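Local coordinates for L0028 (Mitochondria associated protein) (Escherichia coli, PDB 3GCG) that probably acts as a secreted bacterial effector of the IpaB/EvcA family that switches on host Rho-type GTPases such as Cdc42 by promoting nucleotide exchange, at residues L104-C118 and R127-S139. Numbering follows the deposited sequence.
Sequences LQSNKYFNQKVDEQC and RFNTQTKMIEQVS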
ATOM      1  N   LEU B 104      -2.186   8.387  10.425  1.00 14.72           N
ATOM      2  CA  LEU B 104      -1.411   8.429  11.670  1.00 15.85           C
ATOM      3  C   LEU B 104       0.097   8.492  11.431  1.00 18.11           C
ATOM      4  O   LEU B 104       0.822   9.195  12.141  1.00 17.16           O
ATOM      5  CB  LEU B 104      -1.725   7.207  12.538  1.00 16.06           C
ATOM      6  CG  LEU B 104      -3.164   7.036  13.039  1.00 15.82           C
ATOM      7  CD1 LEU B 104      -3.336   5.667  13.711  1.00 11.46           C
ATOM      8  CD2 LEU B 104      -3.501   8.178  14.003  1.00 15.13           C
ATOM      9  N   GLN B 105       0.562   7.769  10.416  1.00 18.63           N
ATOM     10  CA  GLN B 105       1.982   7.710  10.095  1.00 18.15           C
ATOM     11  C   GLN B 105       2.662   9.073   9.990  1.00 18.83           C
ATOM     12  O   GLN B 105       3.828   9.217  10.378  1.00 16.43           O
ATOM     13  CB  GLN B 105       2.175   6.910   8.800  1.00 19.35           C
ATOM     14  CG  GLN B 105       3.622   6.612   8.419  1.00 19.89           C
ATOM     15  CD  GLN B 105       4.312   7.795   7.776  1.00 20.24           C
ATOM     16  OE1 GLN B 105       3.719   8.501   6.958  1.00 22.03           O
ATOM     17  NE2 GLN B 105       5.571   8.014   8.128  1.00 20.72           N
ATOM     18  N   SER B 106       1.949  10.071   9.472  1.00 17.84           N
ATOM     19  CA  SER B 106       2.527  11.403   9.328  1.00 19.16           C
ATOM     20  C   SER B 106       1.848  12.464  10.203  1.00 18.66           C
ATOM     21  O   SER B 106       1.927  13.663   9.922  1.00 18.58           O
ATOM     22  CB  SER B 106       2.499  11.837   7.857  1.00 19.57           C
ATOM     23  OG  SER B 106       1.188  11.809   7.319  1.00 19.30           O
ATOM     24  N   ASN B 107       1.192  12.014  11.264  1.00 18.29           N
ATOM     25  CA  ASN B 107       0.504  12.907  12.192  1.00 19.32           C
ATOM     26  C   ASN B 107       1.436  13.280  13.353  1.00 18.91           C
ATOM     27  O   ASN B 107       2.058  12.413  13.961  1.00 19.17           O
ATOM     28  CB  ASN B 107      -0.764  12.211  12.701  1.00 18.80           C
ATOM     29  CG  ASN B 107      -1.524  13.040  13.716  1.00 19.97           C
ATOM     30  OD1 ASN B 107      -1.296  12.932  14.925  1.00 20.04           O
ATOM     31  ND2 ASN B 107      -2.433  13.880  13.229  1.00 15.37           N
ATOM     32  N   LYS B 108       1.530  14.576  13.645  1.00 22.31           N
ATOM     33  CA  LYS B 108       2.398  15.096  14.712  1.00 23.65           C
ATOM     34  C   LYS B 108       2.066  14.552  16.094  1.00 23.14           C
ATOM     35  O   LYS B 108       2.923  13.982  16.776  1.00 24.97           O
ATOM     36  CB  LYS B 108       2.304  16.621  14.787  1.00 26.01           C
ATOM     37  CG  LYS B 108       2.555  17.358  13.498  1.00 31.87           C
ATOM     38  CD  LYS B 108       2.247  18.841  13.680  1.00 33.84           C
ATOM     39  CE  LYS B 108       2.236  19.573  12.348  1.00 37.03           C
ATOM     40  NZ  LYS B 108       1.870  21.012  12.505  1.00 41.09           N
ATOM     41  N   TYR B 109       0.821  14.758  16.510  1.00 20.81           N
ATOM     42  CA  TYR B 109       0.357  14.310  17.817  1.00 19.86           C
ATOM     43  C   TYR B 109       0.648  12.826  18.029  1.00 19.00           C
ATOM     44  O   TYR B 109       1.190  12.426  19.061  1.00 17.03           O
ATOM     45  CB  TYR B 109      -1.146  14.595  17.948  1.00 20.68           C
ATOM     46  CG  TYR B 109      -1.780  14.100  19.232  1.00 20.35           C
ATOM     47  CD1 TYR B 109      -1.210  14.380  20.474  1.00 20.14           C
ATOM     48  CD2 TYR B 109      -2.975  13.377  19.204  1.00 21.95           C
ATOM     49  CE1 TYR B 109      -1.815  13.951  21.664  1.00 21.34           C
ATOM     50  CE2 TYR B 109      -3.591  12.945  20.382  1.00 21.05           C
ATOM     51  CZ  TYR B 109      -3.004  13.235  21.605  1.00 22.07           C
ATOM     52  OH  TYR B 109      -3.601  12.798  22.759  1.00 23.68           O
ATOM     53  N   PHE B 110       0.285  12.011  17.044  1.00 18.60           N
ATOM     54  CA  PHE B 110       0.519  10.576  17.114  1.00 19.14           C
ATOM     55  C   PHE B 110       2.002  10.223  17.228  1.00 20.57           C
ATOM     56  O   PHE B 110       2.390   9.384  18.038  1.00 21.92           O
ATOM     57  CB  PHE B 110      -0.034   9.883  15.875  1.00 16.83           C
ATOM     58  CG  PHE B 110       0.286   8.414  15.827  1.00 17.36           C
ATOM     59  CD1 PHE B 110      -0.432   7.510  16.608  1.00 13.67           C
ATOM     60  CD2 PHE B 110       1.332   7.941  15.030  1.00 10.72           C
ATOM     61  CE1 PHE B 110      -0.112   6.155  16.596  1.00 15.55           C
ATOM     62  CE2 PHE B 110       1.656   6.594  15.010  1.00 13.48           C
ATOM     63  CZ  PHE B 110       0.936   5.696  15.795  1.00 14.78           C
ATOM     64  N   ASN B 111       2.833  10.855  16.407  1.00 21.19           N
ATOM     65  CA  ASN B 111       4.263  10.557  16.437  1.00 21.53           C
ATOM     66  C   ASN B 111       4.965  11.034  17.700  1.00 22.24           C
ATOM     67  O   ASN B 111       5.992  10.472  18.096  1.00 19.59           O
ATOM     68  CB  ASN B 111       4.936  11.109  15.179  1.00 19.79           C
ATOM     69  CG  ASN B 111       4.775  10.170  13.988  1.00 22.34           C
ATOM     70  OD1 ASN B 111       5.314   9.065  13.984  1.00 21.89           O
ATOM     71  ND2 ASN B 111       4.020  10.598  12.987  1.00 21.46           N
ATOM     72  N   GLN B 112       4.406  12.061  18.339  1.00 24.06           N
ATOM     73  CA  GLN B 112       4.959  12.571  19.589  1.00 25.71           C
ATOM     74  C   GLN B 112       4.786  11.429  20.596  1.00 26.89           C
ATOM     75  O   GLN B 112       5.659  11.180  21.431  1.00 28.72           O
ATOM     76  CB  GLN B 112       4.188  13.828  20.024  1.00 29.51           C
ATOM     77  CG  GLN B 112       4.536  14.399  21.404  1.00 32.00           C
ATOM     78  CD  GLN B 112       6.033  14.578  21.643  1.00 32.73           C
ATOM     79  OE1 GLN B 112       6.810  14.773  20.712  1.00 32.35           O
ATOM     80  NE2 GLN B 112       6.435  14.528  22.906  1.00 33.93           N
ATOM     81  N   LYS B 113       3.665  10.718  20.487  1.00 26.38           N
ATOM     82  CA  LYS B 113       3.386   9.581  21.364  1.00 24.42           C
ATOM     83  C   LYS B 113       4.309   8.410  21.012  1.00 23.50           C
ATOM     84  O   LYS B 113       4.713   7.638  21.883  1.00 21.98           O
ATOM     85  CB  LYS B 113       1.922   9.143  21.225  1.00 25.35           C
ATOM     86  CG  LYS B 113       0.904  10.150  21.747  1.00 25.93           C
ATOM     87  CD  LYS B 113       0.951  10.278  23.261  1.00 23.86           C
ATOM     88  CE  LYS B 113      -0.058  11.300  23.750  1.00 26.82           C
ATOM     89  NZ  LYS B 113      -0.053  11.421  25.229  1.00 29.92           N
ATOM     90  N   VAL B 114       4.634   8.269  19.733  1.00 24.11           N
ATOM     91  CA  VAL B 114       5.536   7.201  19.296  1.00 25.91           C
ATOM     92  C   VAL B 114       6.898   7.420  19.959  1.00 27.96           C
ATOM     93  O   VAL B 114       7.501   6.490  20.503  1.00 26.96           O
ATOM     94  CB  VAL B 114       5.723   7.208  17.757  1.00 23.64           C
ATOM     95  CG1 VAL B 114       6.847   6.276  17.362  1.00 21.64           C
ATOM     96  CG2 VAL B 114       4.433   6.791  17.078  1.00 24.78           C
ATOM     97  N   ASP B 115       7.382   8.656  19.901  1.00 30.16           N
ATOM     98  CA  ASP B 115       8.655   8.989  20.516  1.00 32.34           C
ATOM     99  C   ASP B 115       8.597   8.661  22.001  1.00 33.28           C
ATOM    100  O   ASP B 115       9.356   7.824  22.493  1.00 34.82           O
ATOM    101  CB  ASP B 115       8.967  10.470  20.326  1.00 32.40           C
ATOM    102  CG  ASP B 115       9.100  10.845  18.870  1.00 36.15           C
ATOM    103  OD1 ASP B 115       9.655  10.027  18.114  1.00 33.50           O
ATOM    104  OD2 ASP B 115       8.668  11.955  18.482  1.00 38.28           O
ATOM    105  N   GLU B 116       7.689   9.319  22.711  1.00 34.24           N
ATOM    106  CA  GLU B 116       7.530   9.083  24.138  1.00 36.34           C
ATOM    107  C   GLU B 116       7.574   7.591  24.450  1.00 37.07           C
ATOM    108  O   GLU B 116       8.175   7.170  25.432  1.00 37.66           O
ATOM    109  CB  GLU B 116       6.199   9.662  24.617  1.00 35.91           C
ATOM    110  CG  GLU B 116       6.144  11.179  24.648  1.00 35.83           C
ATOM    111  CD  GLU B 116       4.742  11.695  24.910  1.00 36.09           C
ATOM    112  OE1 GLU B 116       3.923  10.928  25.464  1.00 35.85           O
ATOM    113  OE2 GLU B 116       4.459  12.867  24.568  1.00 38.05           O
ATOM    114  N   GLN B 117       6.941   6.802  23.590  1.00 39.88           N
ATOM    115  CA  GLN B 117       6.864   5.352  23.745  1.00 41.91           C
ATOM    116  C   GLN B 117       8.164   4.601  23.464  1.00 43.27           C
ATOM    117  O   GLN B 117       8.410   3.550  24.056  1.00 44.48           O
ATOM    118  CB  GLN B 117       5.759   4.811  22.838  1.00 43.04           C
ATOM    119  CG  GLN B 117       5.786   3.308  22.609  1.00 45.63           C
ATOM    120  CD  GLN B 117       4.805   2.550  23.484  1.00 48.02           C
ATOM    121  OE1 GLN B 117       4.388   1.437  23.138  1.00 49.45           O
ATOM    122  NE2 GLN B 117       4.433   3.137  24.622  1.00 46.48           N
ATOM    123  N   CYS B 118       8.980   5.118  22.552  1.00 44.30           N
ATOM    124  CA  CYS B 118      10.246   4.471  22.218  1.00 45.59           C
ATOM    125  C   CYS B 118      11.234   4.690  23.350  1.00 47.55           C
ATOM    126  O   CYS B 118      12.221   3.963  23.489  1.00 47.47           O
ATOM    127  CB  CYS B 118      10.818   5.039  20.919  1.00 43.86           C
ATOM    128  SG  CYS B 118       9.994   4.445  19.437  1.00 43.28           S
ATOM    129  N   ARG B 127      12.399   2.043  16.357  1.00 25.20           N
ATOM    130  CA  ARG B 127      11.440   3.136  16.424  1.00 26.06           C
ATOM    131  C   ARG B 127      10.352   2.924  15.372  1.00 24.13           C
ATOM    132  O   ARG B 127       9.166   3.072  15.650  1.00 24.50           O
ATOM    133  CB  ARG B 127      12.135   4.478  16.177  1.00 29.00           C
ATOM    134  CG  ARG B 127      11.374   5.375  15.199  1.00 36.13           C
ATOM    135  CD  ARG B 127      10.815   6.633  15.845  1.00 38.77           C
ATOM    136  NE  ARG B 127       9.626   7.112  15.138  1.00 42.36           N
ATOM    137  CZ  ARG B 127       9.101   8.323  15.293  1.00 42.33           C
ATOM    138  NH1 ARG B 127       9.667   9.180  16.121  1.00 42.57           N
ATOM    139  NH2 ARG B 127       8.000   8.670  14.645  1.00 42.03           N
ATOM    140  N   PHE B 128      10.770   2.574  14.160  1.00 22.13           N
ATOM    141  CA  PHE B 128       9.841   2.347  13.062  1.00 21.78           C
ATOM    142  C   PHE B 128       8.872   1.204  13.369  1.00 21.30           C
ATOM    143  O   PHE B 128       7.673   1.334  13.166  1.00 20.64           O
ATOM    144  CB  PHE B 128      10.608   2.040  11.770  1.00 18.34           C
ATOM    145  CG  PHE B 128       9.741   1.997  10.541  1.00 17.05           C
ATOM    146  CD1 PHE B 128       9.566   3.139   9.753  1.00 15.04           C
ATOM    147  CD2 PHE B 128       9.114   0.814  10.156  1.00 14.16           C
ATOM    148  CE1 PHE B 128       8.777   3.098   8.592  1.00 14.96           C
ATOM    149  CE2 PHE B 128       8.318   0.761   8.994  1.00 15.91           C
ATOM    150  CZ  PHE B 128       8.153   1.902   8.211  1.00 12.90           C
ATOM    151  N   ASN B 129       9.392   0.083  13.849  1.00 23.26           N
ATOM    152  CA  ASN B 129       8.521  -1.043  14.168  1.00 24.35           C
ATOM    153  C   ASN B 129       7.534  -0.655  15.265  1.00 22.51           C
ATOM    154  O   ASN B 129       6.364  -1.020  15.219  1.00 22.79           O
ATOM    155  CB  ASN B 129       9.349  -2.259  14.579  1.00 23.23           C
ATOM    156  CG  ASN B 129      10.149  -2.821  13.422  1.00 27.87           C
ATOM    157  OD1 ASN B 129       9.905  -2.470  12.260  1.00 28.34           O
ATOM    158  ND2 ASN B 129      11.099  -3.698  13.724  1.00 27.27           N
ATOM    159  N   THR B 130       8.011   0.101  16.241  1.00 24.06           N
ATOM    160  CA  THR B 130       7.165   0.569  17.328  1.00 23.25           C
ATOM    161  C   THR B 130       6.076   1.437  16.709  1.00 23.67           C
ATOM    162  O   THR B 130       4.908   1.344  17.090  1.00 23.16           O
ATOM    163  CB  THR B 130       7.999   1.385  18.360  1.00 25.36           C
ATOM    164  OG1 THR B 130       8.819   0.482  19.117  1.00 26.49           O
ATOM    165  CG2 THR B 130       7.096   2.173  19.311  1.00 23.12           C
ATOM    166  N   GLN B 131       6.452   2.265  15.736  1.00 21.29           N
ATOM    167  CA  GLN B 131       5.474   3.123  15.078  1.00 20.49           C
ATOM    168  C   GLN B 131       4.387   2.306  14.388  1.00 19.55           C
ATOM    169  O   GLN B 131       3.195   2.602  14.527  1.00 15.65           O
ATOM    170  CB  GLN B 131       6.135   4.026  14.033  1.00 20.04           C
ATOM    171  CG  GLN B 131       5.118   4.832  13.220  1.00 18.57           C
ATOM    172  CD  GLN B 131       5.721   5.543  12.024  1.00 19.35           C
ATOM    173  OE1 GLN B 131       6.170   4.907  11.070  1.00 17.90           O
ATOM    174  NE2 GLN B 131       5.732   6.874  12.066  1.00 16.91           N
ATOM    175  N   THR B 132       4.799   1.284  13.642  1.00 20.68           N
ATOM    176  CA  THR B 132       3.841   0.454  12.920  1.00 21.88           C
ATOM    177  C   THR B 132       2.934  -0.296  13.883  1.00 22.03           C
ATOM    178  O   THR B 132       1.745  -0.451  13.624  1.00 22.85           O
ATOM    179  CB  THR B 132       4.535  -0.559  12.002  1.00 21.84           C
ATOM    180  OG1 THR B 132       5.053  -1.633  12.787  1.00 30.37           O
ATOM    181  CG2 THR B 132       5.672   0.091  11.270  1.00 18.42           C
ATOM    182  N   LYS B 133       3.490  -0.764  14.996  1.00 23.01           N
ATOM    183  CA  LYS B 133       2.681  -1.481  15.970  1.00 23.61           C
ATOM    184  C   LYS B 133       1.639  -0.555  16.584  1.00 22.03           C
ATOM    185  O   LYS B 133       0.491  -0.939  16.767  1.00 19.98           O
ATOM    186  CB  LYS B 133       3.556  -2.071  17.073  1.00 26.97           C
ATOM    187  CG  LYS B 133       4.315  -3.323  16.646  1.00 32.82           C
ATOM    188  CD  LYS B 133       4.807  -4.091  17.860  1.00 36.80           C
ATOM    189  CE  LYS B 133       5.367  -5.454  17.469  1.00 40.71           C
ATOM    190  NZ  LYS B 133       5.505  -6.356  18.657  1.00 42.26           N
ATOM    191  N   MET B 134       2.049   0.668  16.899  1.00 21.50           N
ATOM    192  CA  MET B 134       1.138   1.643  17.480  1.00 21.19           C
ATOM    193  C   MET B 134       0.114   2.088  16.441  1.00 20.01           C
ATOM    194  O   MET B 134      -1.019   2.395  16.785  1.00 19.39           O
ATOM    195  CB  MET B 134       1.920   2.843  18.026  1.00 21.59           C
ATOM    196  CG  MET B 134       2.584   2.568  19.378  1.00 22.07           C
ATOM    197  SD  MET B 134       3.699   3.881  19.952  1.00 24.13           S
ATOM    198  CE  MET B 134       2.500   5.150  20.522  1.00 20.02           C
ATOM    199  N   ILE B 135       0.509   2.116  15.172  1.00 20.73           N
ATOM    200  CA  ILE B 135      -0.421   2.503  14.111  1.00 20.76           C
ATOM    201  C   ILE B 135      -1.546   1.473  14.020  1.00 20.99           C
ATOM    202  O   ILE B 135      -2.712   1.828  13.831  1.00 22.50           O
ATOM    203  CB  ILE B 135       0.287   2.619  12.720  1.00 17.87           C
ATOM    204  CG1 ILE B 135       1.066   3.930  12.642  1.00 15.50           C
ATOM    205  CG2 ILE B 135      -0.737   2.548  11.591  1.00 14.01           C
ATOM    206  CD1 ILE B 135       1.766   4.145  11.322  1.00 15.78           C
ATOM    207  N   GLU B 136      -1.200   0.199  14.155  1.00 19.79           N
ATOM    208  CA  GLU B 136      -2.214  -0.845  14.095  1.00 21.91           C
ATOM    209  C   GLU B 136      -3.203  -0.671  15.255  1.00 23.40           C
ATOM    210  O   GLU B 136      -4.417  -0.640  15.052  1.00 22.71           O
ATOM    211  CB  GLU B 136      -1.560  -2.227  14.174  1.00 22.58           C
ATOM    212  CG  GLU B 136      -2.554  -3.381  14.167  1.00 27.67           C
ATOM    213  CD  GLU B 136      -3.274  -3.555  12.832  1.00 29.87           C
ATOM    214  OE1 GLU B 136      -4.419  -4.060  12.841  1.00 29.97           O
ATOM    215  OE2 GLU B 136      -2.693  -3.206  11.777  1.00 31.78           O
ATOM    216  N   GLN B 137      -2.670  -0.540  16.468  1.00 23.86           N
ATOM    217  CA  GLN B 137      -3.492  -0.379  17.665  1.00 25.72           C
ATOM    218  C   GLN B 137      -4.414   0.832  17.673  1.00 23.47           C
ATOM    219  O   GLN B 137      -5.593   0.711  17.985  1.00 23.92           O
ATOM    220  CB  GLN B 137      -2.613  -0.308  18.917  1.00 29.95           C
ATOM    221  CG  GLN B 137      -1.732  -1.521  19.149  1.00 38.76           C
ATOM    222  CD  GLN B 137      -1.113  -1.540  20.540  1.00 42.72           C
ATOM    223  OE1 GLN B 137      -0.624  -0.520  21.032  1.00 45.21           O
ATOM    224  NE2 GLN B 137      -1.122  -2.710  21.177  1.00 45.71           N
ATOM    225  N   VAL B 138      -3.872   1.998  17.342  1.00 21.83           N
ATOM    226  CA  VAL B 138      -4.651   3.235  17.353  1.00 21.38           C
ATOM    227  C   VAL B 138      -5.696   3.370  16.236  1.00 20.20           C
ATOM    228  O   VAL B 138      -6.774   3.933  16.454  1.00 16.39           O
ATOM    229  CB  VAL B 138      -3.708   4.463  17.348  1.00 20.48           C
ATOM    230  CG1 VAL B 138      -4.501   5.737  17.526  1.00 20.85           C
ATOM    231  CG2 VAL B 138      -2.693   4.332  18.472  1.00 21.47           C
ATOM    232  N   SER B 139      -5.397   2.868  15.043  1.00 20.39           N
ATOM    233  CA  SER B 139      -6.380   2.966  13.968  1.00 23.82           C
ATOM    234  C   SER B 139      -7.554   2.044  14.279  1.00 23.17           C
ATOM    235  O   SER B 139      -8.699   2.371  13.991  1.00 22.00           O
ATOM    236  CB  SER B 139      -5.768   2.609  12.604  1.00 23.19           C
ATOM    237  OG  SER B 139      -5.268   1.293  12.592  1.00 26.28           O
TER
HETATM  238  O   HOH W   1       7.813   6.534   9.605  1.00 31.08           O
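The helical hairpin in which F110, V114 and N111 of helix 108-118 meet M134, Q131 and R127 of helix 124-146 shows how a steep helix crossing can combine apolar packing with a polar cluster beside it. The axes of the two segments approach to 9.7 Å, at 124° between their N-to-C directions. F110 is a knob in the hole formed by Q131, M134, I135 and V138: with CG anti to the backbone N (chi1 175°), its ring reaches across so that CE2 lies 3.6 Å from I135 CG1, while V138 CG2 meets the ring edge. L104 of helix 99-105 lays CB over one ring face, while its CD1 reaches V138 CB. M134 SD packs against V114 CG2 and Q117 CG, 3.4 Å from the latter.

In the polar cluster, N111 OD1 accepts a hydrogen bond from Q131 NE2 (2.9 Å), in the carbonyl plane and on a lone pair. N111 ND2 turns back to Q105 O at 3.0 Å and N107 O at 2.8 Å, which ties the bend between helices 99-105 and 108-118; N107, the N-cap, accepts from F110 N through OD1. An alanine at N111 would remove this amide and is likely to leave Q131 NE2 without its acceptor and that bend less firmly held. R127 sets one guanidinium face over V114 CG1, 3.7 Å from NE, with D115 OD1 at its edge in a salt bridge whose modelled length is doubtful. A water joins Q105 NE2 to Q131 OE1, while Q105 OE1 bonds a basic side chain of the partner protein's chain. Such reciprocal knobs-into-holes packing, with F110, R127 and Q131 as knobs, is characteristic of a helical hairpin whose helices cross obliquely, consistent with the V-shaped, all-helical fold of SopE-like bacterial exchange factors.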